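Local coordinates for protein COBE (Pseudomonas aeruginosa, PDB 2W6L) that belongs to the cobalamin (vitamin B12) biosynthetic pathway and is related to the C-terminal part of CbiG, although its precise role there remains uncertain, at residues D117-K122 and I130-L135; R25-R30 and D126-A131; R37-L42 and T62-P67. All blocks are in the same frame, centred on the assembly; numbering follows the deposited sequence.

Contact 1. Residues D117-K122 and I130-L135; sequences DLLGAK and IALARL
The guanidinium of R134 meets residues 117-122 at its edge, near its plane, where CD2 of L119 is the group that arrives. That methyl lies against the aliphatic stem of R134, 3.4 Å from CD, and the two side chains cross at about a right angle. R134 is modelled in two conformations, so this detail holds for one of them. Its CG occupies the crowded position between backbone N and carbonyl carbon (chi1 56°), which stands the stem up beside L119. The other branch of L119 goes to L132, with CD1 3.8 Å from L132 CB.

Beneath these side chains runs an antiparallel beta hairpin. D117 and R134 form a hydrogen-bonded pair, R134 N giving to D117 O at 3.0 Å, and D117 N returning a similar bond to R134 O. L118 and A133 form the adjacent non-hydrogen-bonded pair. L119 N then bonds to L132 O at 2.8 Å with an almost straight N-H (169°). Beyond it the ladder opens, and a water replaces the direct bond: it accepts from L132 N (2.8 Å) and donates to G120 O (2.9 Å). K122 closes in again through a CA-H...O contact, its CA 3.3 Å from I130 O.

The hairpin forms one edge of the mixed sheet, strand 116-124 outermost and strand 128-135 paired on its other flank with strand 9-15. L118, A131 and A133 face helix 99-112, touching E101, L105 and A104, whereas I130 and L132 look to helix 21-34.

Contact 2. Residues R25-R30 and D126-A131; sequences RALLER and DRASIA. With SO4 (sulfate ion), chain B.
L27 and L28 reach strand 128-131 from a regular helical turn whose shortest backbone bond, E29 N to R25 O, measures 2.9 Å. The helix, 21-34, is the connection of a beta-alpha-beta unit: it joins strand 9-15 to strand 44-48, parallel neighbours in the mixed sheet, and in crossing it lies over part of strand 128-135 as well. The short helix and strand axes approach to 8.6 Å, with their N-to-C directions 34° apart.

The interface is apolar. L27 holds its CG opposite the backbone N (chi1 -174°), which carries the isobutyl group out toward the strand, where it slides past I130 in the opposite direction. Its CD2 branch continues to A128, sitting 3.5 Å from the carbonyl oxygen O and 4.1 Å from CB. L28 comes in at about a right angle to I130, and its CD1 touches I130 CG2 at 3.9 Å. Thus the two branches of I130 serve two leucines, CG1 packing on L27 and CG2 on L28. I13 and T31 also border I130, and A11 borders L28, so the cluster belongs to the hydrophobic layer between sheet and helix.

S129 points away from the helix, as expected for its alternate place in the strand. Its OG is within hydrogen-bonding distance of O1 of a sulfate, probably from the crystallisation liquor, but the position of OG is less certain because it crowds another atom. The ion is also hydrogen-bonded to S98 OG and to the amides of V99 and A100, at the start of helix 99-112. The tightest point of the leucine cluster is L27 CG against I130 CG1, only 3.4 Å apart.

Contact 3. Residues R37-L42 and T62-P67; sequences RSLAEL and TLLERP
R66 reaches from just past the end of helix 55-64 to the backbone of L39 and L42. Its CB is directed toward residues 37-42, and the chain runs on to CD, which lies 3.1 Å from L42 O. A bend at chi3 (-70°) then turns the edge of the guanidinium to the carbonyl of L64. NE and NH2 both donate to L64 O, at 2.8 and 2.9 Å, so that side-on grip on one oxygen fixes the rotation of the group. NH1 at the far corner bridges two carbonyls lying in or near the guanidinium plane, L39 O at 2.6 Å and L42 O at 2.9 Å. L39 O also accepts from L42 N, which reaches it from the opposite face of its plane.

R66 thereby ties the 3-10 turn 39-41 to the helix end, where E65 with positive phi (53°) makes a Schellman motif. Leucines pack alongside: L64 places CD2 3.8 Å from L39 CD2, and its CD1 approaches L42 CD1. In the fold, L39 packs on helix 21-34 through L28, E29 and L32, L42 on L9 and A11 of strand 9-15, and L64 on L45 of strand 44-48, which shares a backbone hydrogen bond with P67.

Overall arrangement
Contacts 1 and 2 share I130 and A131, with centres 13 Å apart: the former joins strand 128-135 to its hairpin partner, the latter to helix 21-34. Contact 3 lies about 14 Å from contact 2 and 16 Å from contact 1, centre to centre. Its loop follows the same helix, and L28 connects the two clusters, its CD2 packing 3.6 Å from L39 CD2 and 3.8 Å from L42 CD1. A looser touch, L119 CD1 to R37 CZ at 4.2 Å, joins contacts 1 and 3. The sulfate sits on the face of the sheet away from helix 21-34, about 3 Å (nearest atoms) from the aliphatic K122 chain and beside S129, and may mark an anion-accepting pocket.

Contact 1. Residues D117-K122 and I130-L135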
loop_
_atom_site.group_PDB
_atom_site.type_symbol
_atom_site.label_atom_id
_atom_site.label_comp_id
_atom_site.label_asym_id
_atom_site.label_seq_id
_atom_site.Cartn_x
_atom_site.Cartn_y
_atom_site.Cartn_z
ATOM N N ASP A 117 10.765 -3.079 -3.681
ATOM C CA ASP A 117 10.955 -1.851 -4.428
ATOM C C ASP A 117 9.592 -1.286 -4.785
ATOM O O ASP A 117 8.713 -2.016 -5.242
ATOM C CB ASP A 117 11.747 -2.142 -5.722
ATOM C CG ASP A 117 13.275 -2.092 -5.540
ATOM O OD1 ASP A 117 13.789 -1.688 -4.472
ATOM O OD2 ASP A 117 13.981 -2.451 -6.508
ATOM N N LEU A 118 9.447 0.025 -4.678
ATOM C CA LEU A 118 8.267 0.670 -5.192
ATOM C C LEU A 118 8.269 0.669 -6.724
ATOM O O LEU A 118 9.336 0.852 -7.349
ATOM C CB LEU A 118 8.141 2.087 -4.649
ATOM C CG LEU A 118 7.900 2.124 -3.126
ATOM C CD1 LEU A 118 8.335 3.478 -2.538
ATOM C CD2 LEU A 118 6.374 1.890 -2.857
ATOM N N LEU A 119 7.085 0.524 -7.341
ATOM C CA LEU A 119 7.006 0.638 -8.808
ATOM C C LEU A 119 7.117 2.090 -9.262
ATOM O O LEU A 119 7.639 2.401 -10.340
ATOM C CB LEU A 119 5.737 -0.002 -9.390
ATOM C CG LEU A 119 5.383 -1.436 -9.036
ATOM C CD1 LEU A 119 4.279 -1.927 -9.978
ATOM C CD2 LEU A 119 6.583 -2.277 -9.122
ATOM N N GLY A 120 6.652 2.991 -8.428
ATOM C CA GLY A 120 6.784 4.389 -8.736
ATOM C C GLY A 120 6.288 5.135 -7.563
ATOM O O GLY A 120 5.893 4.548 -6.553
ATOM N N ALA A 121 6.303 6.446 -7.679
ATOM C CA ALA A 121 5.702 7.272 -6.656
ATOM C C ALA A 121 4.190 6.955 -6.570
ATOM O O ALA A 121 3.574 6.559 -7.587
ATOM C CB ALA A 121 5.920 8.726 -7.013
ATOM N N LYS A 122 3.597 7.177 -5.399
ATOM C CA LYS A 122 2.189 6.934 -5.165
ATOM C C LYS A 122 1.355 7.803 -6.102
ATOM O O LYS A 122 1.829 8.862 -6.547
ATOM C CB LYS A 122 1.822 7.256 -3.735
ATOM C CG LYS A 122 1.891 8.757 -3.419
ATOM C CD LYS A 122 1.734 9.012 -1.964
ATOM C CE LYS A 122 1.359 10.473 -1.755
ATOM N NZ LYS A 122 2.611 11.223 -1.829
ATOM N N ILE A 130 -2.445 5.618 -3.417
ATOM C CA ILE A 130 -2.092 4.184 -3.619
ATOM C C ILE A 130 -0.683 4.071 -4.078
ATOM O O ILE A 130 -0.309 4.811 -5.002
ATOM C CB ILE A 130 -2.982 3.504 -4.715
ATOM C CG1 ILE A 130 -4.425 3.977 -4.551
ATOM C CG2 ILE A 130 -2.712 1.985 -4.742
ATOM C CD1 ILE A 130 -5.338 3.194 -3.660
ATOM N N ALA A 131 0.122 3.148 -3.492
ATOM C CA ALA A 131 1.477 2.881 -4.009
ATOM C C ALA A 131 1.595 1.386 -4.238
ATOM O O ALA A 131 0.892 0.658 -3.562
ATOM C CB ALA A 131 2.521 3.315 -2.992
ATOM N N LEU A 132 2.485 0.949 -5.130
ATOM C CA LEU A 132 2.642 -0.496 -5.420
ATOM C C LEU A 132 4.042 -0.856 -5.171
ATOM O O LEU A 132 4.968 -0.097 -5.571
ATOM C CB LEU A 132 2.270 -0.784 -6.904
ATOM C CG LEU A 132 0.873 -0.416 -7.318
ATOM C CD1 LEU A 132 0.719 -0.798 -8.833
ATOM C CD2 LEU A 132 -0.200 -1.187 -6.504
ATOM N N ALA A 133 4.258 -1.995 -4.483
ATOM C CA ALA A 133 5.597 -2.449 -4.247
ATOM C C ALA A 133 5.671 -3.915 -4.724
ATOM O O ALA A 133 4.681 -4.647 -4.684
ATOM C CB ALA A 133 5.940 -2.389 -2.816
ATOM N N ARG A 134 6.849 -4.313 -5.189
ATOM C CA ARG A 134 7.109 -5.701 -5.585
ATOM C C ARG A 134 8.357 -6.214 -4.910
ATOM O O ARG A 134 9.064 -5.474 -4.262
ATOM C CB ARG A 134 7.281 -5.832 -7.100
ATOM C CG ARG A 134 8.374 -4.931 -7.671
ATOM C CD ARG A 134 8.511 -5.055 -9.169
ATOM N NE ARG A 134 9.917 -4.831 -9.502
ATOM C CZ ARG A 134 10.796 -5.818 -9.645
ATOM N NH1 ARG A 134 10.396 -7.081 -9.528
ATOM N NH2 ARG A 134 12.064 -5.545 -9.924
ATOM N N LEU A 135 8.604 -7.502 -5.041
ATOM C CA LEU A 135 9.828 -8.084 -4.511
ATOM C C LEU A 135 10.983 -7.770 -5.481
ATOM O O LEU A 135 10.866 -8.022 -6.674
ATOM C CB LEU A 135 9.606 -9.584 -4.314
ATOM C CG LEU A 135 10.021 -10.229 -2.989
ATOM C CD1 LEU A 135 9.876 -9.277 -1.808
ATOM C CD2 LEU A 135 9.265 -11.561 -2.764
HETATM O O HOH W 1 3.459 3.064 -6.751
#

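Contact 2. Residues R25-R30 and D126-A131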
loop_
_atom_site.group_PDB
_atom_site.type_symbol
_atom_site.label_atom_id
_atom_site.label_comp_id
_atom_site.label_asym_id
_atom_site.label_seq_id
_atom_site.Cartn_x
_atom_site.Cartn_y
_atom_site.Cartn_z
ATOM N N ARG A 25 -11.270 1.385 -4.905
ATOM C CA ARG A 25 -11.059 0.375 -5.959
ATOM C C ARG A 25 -10.734 1.035 -7.330
ATOM O O ARG A 25 -9.946 0.497 -8.090
ATOM C CB ARG A 25 -12.280 -0.557 -6.079
ATOM C CG ARG A 25 -12.108 -1.581 -7.212
ATOM C CD ARG A 25 -13.283 -2.517 -7.311
ATOM N NE ARG A 25 -14.418 -1.724 -7.798
ATOM C CZ ARG A 25 -15.695 -2.071 -7.672
ATOM N NH1 ARG A 25 -16.644 -1.290 -8.182
ATOM N NH2 ARG A 25 -16.022 -3.197 -7.082
ATOM N N ALA A 26 -11.429 2.124 -7.651
ATOM C CA ALA A 26 -11.200 2.893 -8.906
ATOM C C ALA A 26 -9.780 3.469 -8.935
ATOM O O ALA A 26 -9.079 3.361 -9.935
ATOM C CB ALA A 26 -12.219 4.028 -9.013
ATOM N N LEU A 27 -9.339 4.078 -7.832
ATOM C CA LEU A 27 -7.950 4.567 -7.771
ATOM C C LEU A 27 -6.918 3.457 -7.910
ATOM O O LEU A 27 -5.938 3.550 -8.687
ATOM C CB LEU A 27 -7.735 5.373 -6.476
ATOM C CG LEU A 27 -6.353 6.046 -6.420
ATOM C CD1 LEU A 27 -6.057 6.861 -7.685
ATOM C CD2 LEU A 27 -6.335 6.988 -5.159
ATOM N N LEU A 28 -7.110 2.388 -7.145
ATOM C CA LEU A 28 -6.303 1.192 -7.244
ATOM C C LEU A 28 -6.211 0.650 -8.703
ATOM O O LEU A 28 -5.113 0.360 -9.190
ATOM C CB LEU A 28 -6.832 0.123 -6.286
ATOM C CG LEU A 28 -6.156 -1.271 -6.270
ATOM C CD1 LEU A 28 -4.698 -1.142 -5.909
ATOM C CD2 LEU A 28 -6.859 -2.118 -5.239
ATOM N N GLU A 29 -7.356 0.441 -9.349
ATOM C CA GLU A 29 -7.386 0.041 -10.747
ATOM C C GLU A 29 -6.561 0.909 -11.709
ATOM O O GLU A 29 -5.856 0.380 -12.595
ATOM C CB GLU A 29 -8.831 -0.028 -11.244
ATOM C CG GLU A 29 -9.512 -1.328 -10.923
ATOM C CD GLU A 29 -10.774 -1.553 -11.795
ATOM O OE1 GLU A 29 -11.671 -0.672 -11.792
ATOM O OE2 GLU A 29 -10.842 -2.615 -12.475
ATOM N N ARG A 30 -6.649 2.214 -11.539
ATOM C CA ARG A 30 -5.925 3.147 -12.395
ATOM C C ARG A 30 -4.454 3.063 -12.140
ATOM O O ARG A 30 -3.671 3.012 -13.106
ATOM C CB ARG A 30 -6.384 4.569 -12.182
ATOM C CG ARG A 30 -7.808 4.789 -12.551
ATOM C CD ARG A 30 -8.089 4.581 -14.047
ATOM N NE ARG A 30 -8.455 3.212 -14.449
ATOM C CZ ARG A 30 -9.566 2.567 -14.087
ATOM N NH1 ARG A 30 -10.436 3.113 -13.224
ATOM N NH2 ARG A 30 -9.787 1.347 -14.569
ATOM N N ASP A 126 -7.878 13.644 -3.937
ATOM C CA ASP A 126 -8.268 14.374 -2.693
ATOM C C ASP A 126 -8.491 13.427 -1.515
ATOM O O ASP A 126 -8.375 13.818 -0.346
ATOM C CB ASP A 126 -9.542 15.218 -2.942
ATOM C CG ASP A 126 -10.107 15.892 -1.665
ATOM O OD1 ASP A 126 -9.343 16.474 -0.858
ATOM O OD2 ASP A 126 -11.347 15.872 -1.483
ATOM N N ARG A 127 -8.823 12.177 -1.802
ATOM C CA ARG A 127 -9.286 11.332 -0.715
ATOM C C ARG A 127 -8.371 10.164 -0.341
ATOM O O ARG A 127 -8.445 9.640 0.779
ATOM C CB ARG A 127 -10.712 10.886 -0.970
ATOM C CG ARG A 127 -11.626 12.067 -1.341
ATOM C CD ARG A 127 -12.910 11.562 -1.859
ATOM N NE ARG A 127 -13.725 12.632 -2.403
ATOM C CZ ARG A 127 -15.044 12.682 -2.277
ATOM N NH1 ARG A 127 -15.700 11.746 -1.601
ATOM N NH2 ARG A 127 -15.713 13.685 -2.809
ATOM N N ALA A 128 -7.535 9.715 -1.276
ATOM C CA ALA A 128 -6.756 8.505 -1.006
ATOM C C ALA A 128 -5.462 8.499 -1.794
ATOM O O ALA A 128 -5.311 9.269 -2.778
ATOM C CB ALA A 128 -7.625 7.272 -1.314
ATOM N N SER A 129 -4.481 7.699 -1.358
ATOM C CA SER A 129 -3.231 7.527 -2.134
ATOM C C SER A 129 -2.970 6.039 -2.269
ATOM O O SER A 129 -3.227 5.298 -1.315
ATOM C CB SER A 129 -1.982 8.148 -1.471
ATOM O OG SER A 129 -2.039 9.577 -1.298
ATOM N N ILE A 130 -2.445 5.618 -3.417
ATOM C CA ILE A 130 -2.092 4.184 -3.619
ATOM C C ILE A 130 -0.683 4.071 -4.078
ATOM O O ILE A 130 -0.309 4.811 -5.002
ATOM C CB ILE A 130 -2.982 3.504 -4.715
ATOM C CG1 ILE A 130 -4.425 3.977 -4.551
ATOM C CG2 ILE A 130 -2.712 1.985 -4.742
ATOM C CD1 ILE A 130 -5.338 3.194 -3.660
ATOM N N ALA A 131 0.122 3.148 -3.492
ATOM C CA ALA A 131 1.477 2.881 -4.009
ATOM C C ALA A 131 1.595 1.386 -4.238
ATOM O O ALA A 131 0.892 0.658 -3.562
ATOM C CB ALA A 131 2.521 3.315 -2.992
HETATM S S SO4 B . -0.065 9.042 1.857
HETATM O O1 SO4 B . -1.036 9.986 1.315
HETATM O O2 SO4 B . 0.077 9.302 3.287
HETATM O O3 SO4 B . 1.180 9.049 1.135
HETATM O O4 SO4 B . -0.486 7.700 1.565
#

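Contact 3. Residues R37-L42 and T62-P67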
loop_
_atom_site.group_PDB
_atom_site.type_symbol
_atom_site.label_atom_id
_atom_site.label_comp_id
_atom_site.label_asym_id
_atom_site.label_seq_id
_atom_site.Cartn_x
_atom_site.Cartn_y
_atom_site.Cartn_z
ATOM N N ARG A 37 -0.372 -3.693 -14.489
ATOM C CA ARG A 37 -0.744 -4.750 -13.576
ATOM C C ARG A 37 -2.258 -4.820 -13.443
ATOM O O ARG A 37 -2.947 -3.870 -13.697
ATOM C CB ARG A 37 -0.157 -4.539 -12.175
ATOM C CG ARG A 37 1.085 -5.364 -11.887
ATOM C CD ARG A 37 2.211 -4.872 -12.698
ATOM N NE ARG A 37 3.527 -5.441 -12.376
ATOM C CZ ARG A 37 4.664 -4.951 -12.872
ATOM N NH1 ARG A 37 5.842 -5.501 -12.563
ATOM N NH2 ARG A 37 4.631 -3.899 -13.682
ATOM N N SER A 38 -2.756 -5.973 -13.083
ATOM C CA SER A 38 -4.225 -6.172 -12.988
ATOM C C SER A 38 -4.552 -6.408 -11.520
ATOM O O SER A 38 -3.677 -6.835 -10.779
ATOM C CB SER A 38 -4.646 -7.398 -13.798
ATOM O OG SER A 38 -3.891 -8.547 -13.424
ATOM N N LEU A 39 -5.805 -6.165 -11.101
ATOM C CA LEU A 39 -6.234 -6.457 -9.717
ATOM C C LEU A 39 -5.960 -7.897 -9.400
ATOM O O LEU A 39 -5.608 -8.278 -8.262
ATOM C CB LEU A 39 -7.740 -6.191 -9.556
ATOM C CG LEU A 39 -8.091 -4.752 -9.322
ATOM C CD1 LEU A 39 -9.604 -4.496 -9.474
ATOM C CD2 LEU A 39 -7.534 -4.351 -7.933
ATOM N N ALA A 40 -6.055 -8.728 -10.431
ATOM C CA ALA A 40 -5.912 -10.169 -10.225
ATOM C C ALA A 40 -4.550 -10.594 -9.740
ATOM O O ALA A 40 -4.382 -11.693 -9.217
ATOM C CB ALA A 40 -6.312 -10.929 -11.494
ATOM N N GLU A 41 -3.555 -9.729 -9.930
ATOM C CA GLU A 41 -2.176 -10.030 -9.558
ATOM C C GLU A 41 -1.817 -9.507 -8.159
ATOM O O GLU A 41 -0.753 -9.806 -7.667
ATOM C CB GLU A 41 -1.215 -9.321 -10.525
ATOM C CG GLU A 41 -1.286 -9.786 -11.959
ATOM C CD GLU A 41 -0.324 -8.973 -12.787
ATOM O OE1 GLU A 41 0.866 -9.076 -12.477
ATOM O OE2 GLU A 41 -0.748 -8.216 -13.682
ATOM N N LEU A 42 -2.680 -8.723 -7.528
ATOM C CA LEU A 42 -2.350 -8.289 -6.149
ATOM C C LEU A 42 -2.348 -9.435 -5.200
ATOM O O LEU A 42 -3.264 -10.287 -5.236
ATOM C CB LEU A 42 -3.369 -7.300 -5.601
ATOM C CG LEU A 42 -3.536 -5.873 -6.018
ATOM C CD1 LEU A 42 -4.703 -5.278 -5.215
ATOM C CD2 LEU A 42 -2.238 -5.153 -5.718
ATOM N N THR A 62 -12.635 -7.415 1.230
ATOM C CA THR A 62 -13.644 -8.477 1.010
ATOM C C THR A 62 -13.992 -8.603 -0.468
ATOM O O THR A 62 -14.114 -9.735 -0.990
ATOM C CB THR A 62 -14.907 -8.232 1.843
ATOM O OG1 THR A 62 -14.541 -8.378 3.198
ATOM C CG2 THR A 62 -16.052 -9.260 1.504
ATOM N N LEU A 63 -14.137 -7.472 -1.135
ATOM C CA LEU A 63 -14.347 -7.480 -2.609
ATOM C C LEU A 63 -13.253 -8.268 -3.322
ATOM O O LEU A 63 -13.542 -9.097 -4.186
ATOM C CB LEU A 63 -14.439 -6.066 -3.173
ATOM C CG LEU A 63 -15.703 -5.237 -2.891
ATOM C CD1 LEU A 63 -15.435 -3.769 -3.122
ATOM C CD2 LEU A 63 -16.938 -5.659 -3.717
ATOM N N LEU A 64 -12.001 -8.052 -2.921
ATOM C CA LEU A 64 -10.856 -8.605 -3.605
ATOM C C LEU A 64 -10.609 -10.014 -3.203
ATOM O O LEU A 64 -9.789 -10.714 -3.845
ATOM C CB LEU A 64 -9.585 -7.804 -3.259
ATOM C CG LEU A 64 -9.520 -6.436 -3.942
ATOM C CD1 LEU A 64 -8.393 -5.617 -3.367
ATOM C CD2 LEU A 64 -9.346 -6.632 -5.485
ATOM N N GLU A 65 -11.260 -10.418 -2.110
ATOM C CA GLU A 65 -10.973 -11.701 -1.465
ATOM C C GLU A 65 -9.482 -11.845 -1.170
ATOM O O GLU A 65 -8.893 -12.911 -1.316
ATOM C CB GLU A 65 -11.518 -12.892 -2.299
ATOM C CG GLU A 65 -12.994 -12.743 -2.731
ATOM C CD GLU A 65 -13.589 -14.028 -3.343
ATOM O OE1 GLU A 65 -12.860 -14.823 -4.002
ATOM O OE2 GLU A 65 -14.803 -14.260 -3.148
ATOM N N ARG A 66 -8.857 -10.738 -0.744
ATOM C CA ARG A 66 -7.451 -10.757 -0.381
ATOM C C ARG A 66 -7.225 -9.957 0.905
ATOM O O ARG A 66 -8.061 -9.150 1.247
ATOM C CB ARG A 66 -6.632 -10.242 -1.550
ATOM C CG ARG A 66 -6.155 -11.515 -2.348
ATOM C CD ARG A 66 -5.830 -11.189 -3.722
ATOM N NE ARG A 66 -7.046 -10.872 -4.457
ATOM C CZ ARG A 66 -7.059 -10.240 -5.616
ATOM N NH1 ARG A 66 -5.923 -9.888 -6.186
ATOM N NH2 ARG A 66 -8.206 -9.963 -6.208
ATOM N N PRO A 67 -6.160 -10.252 1.653
ATOM C CA PRO A 67 -6.077 -9.568 2.915
ATOM C C PRO A 67 -5.640 -8.121 2.870
ATOM O O PRO A 67 -4.940 -7.718 1.950
ATOM C CB PRO A 67 -5.019 -10.360 3.674
ATOM C CG PRO A 67 -4.197 -11.028 2.656
ATOM C CD PRO A 67 -5.098 -11.260 1.506
#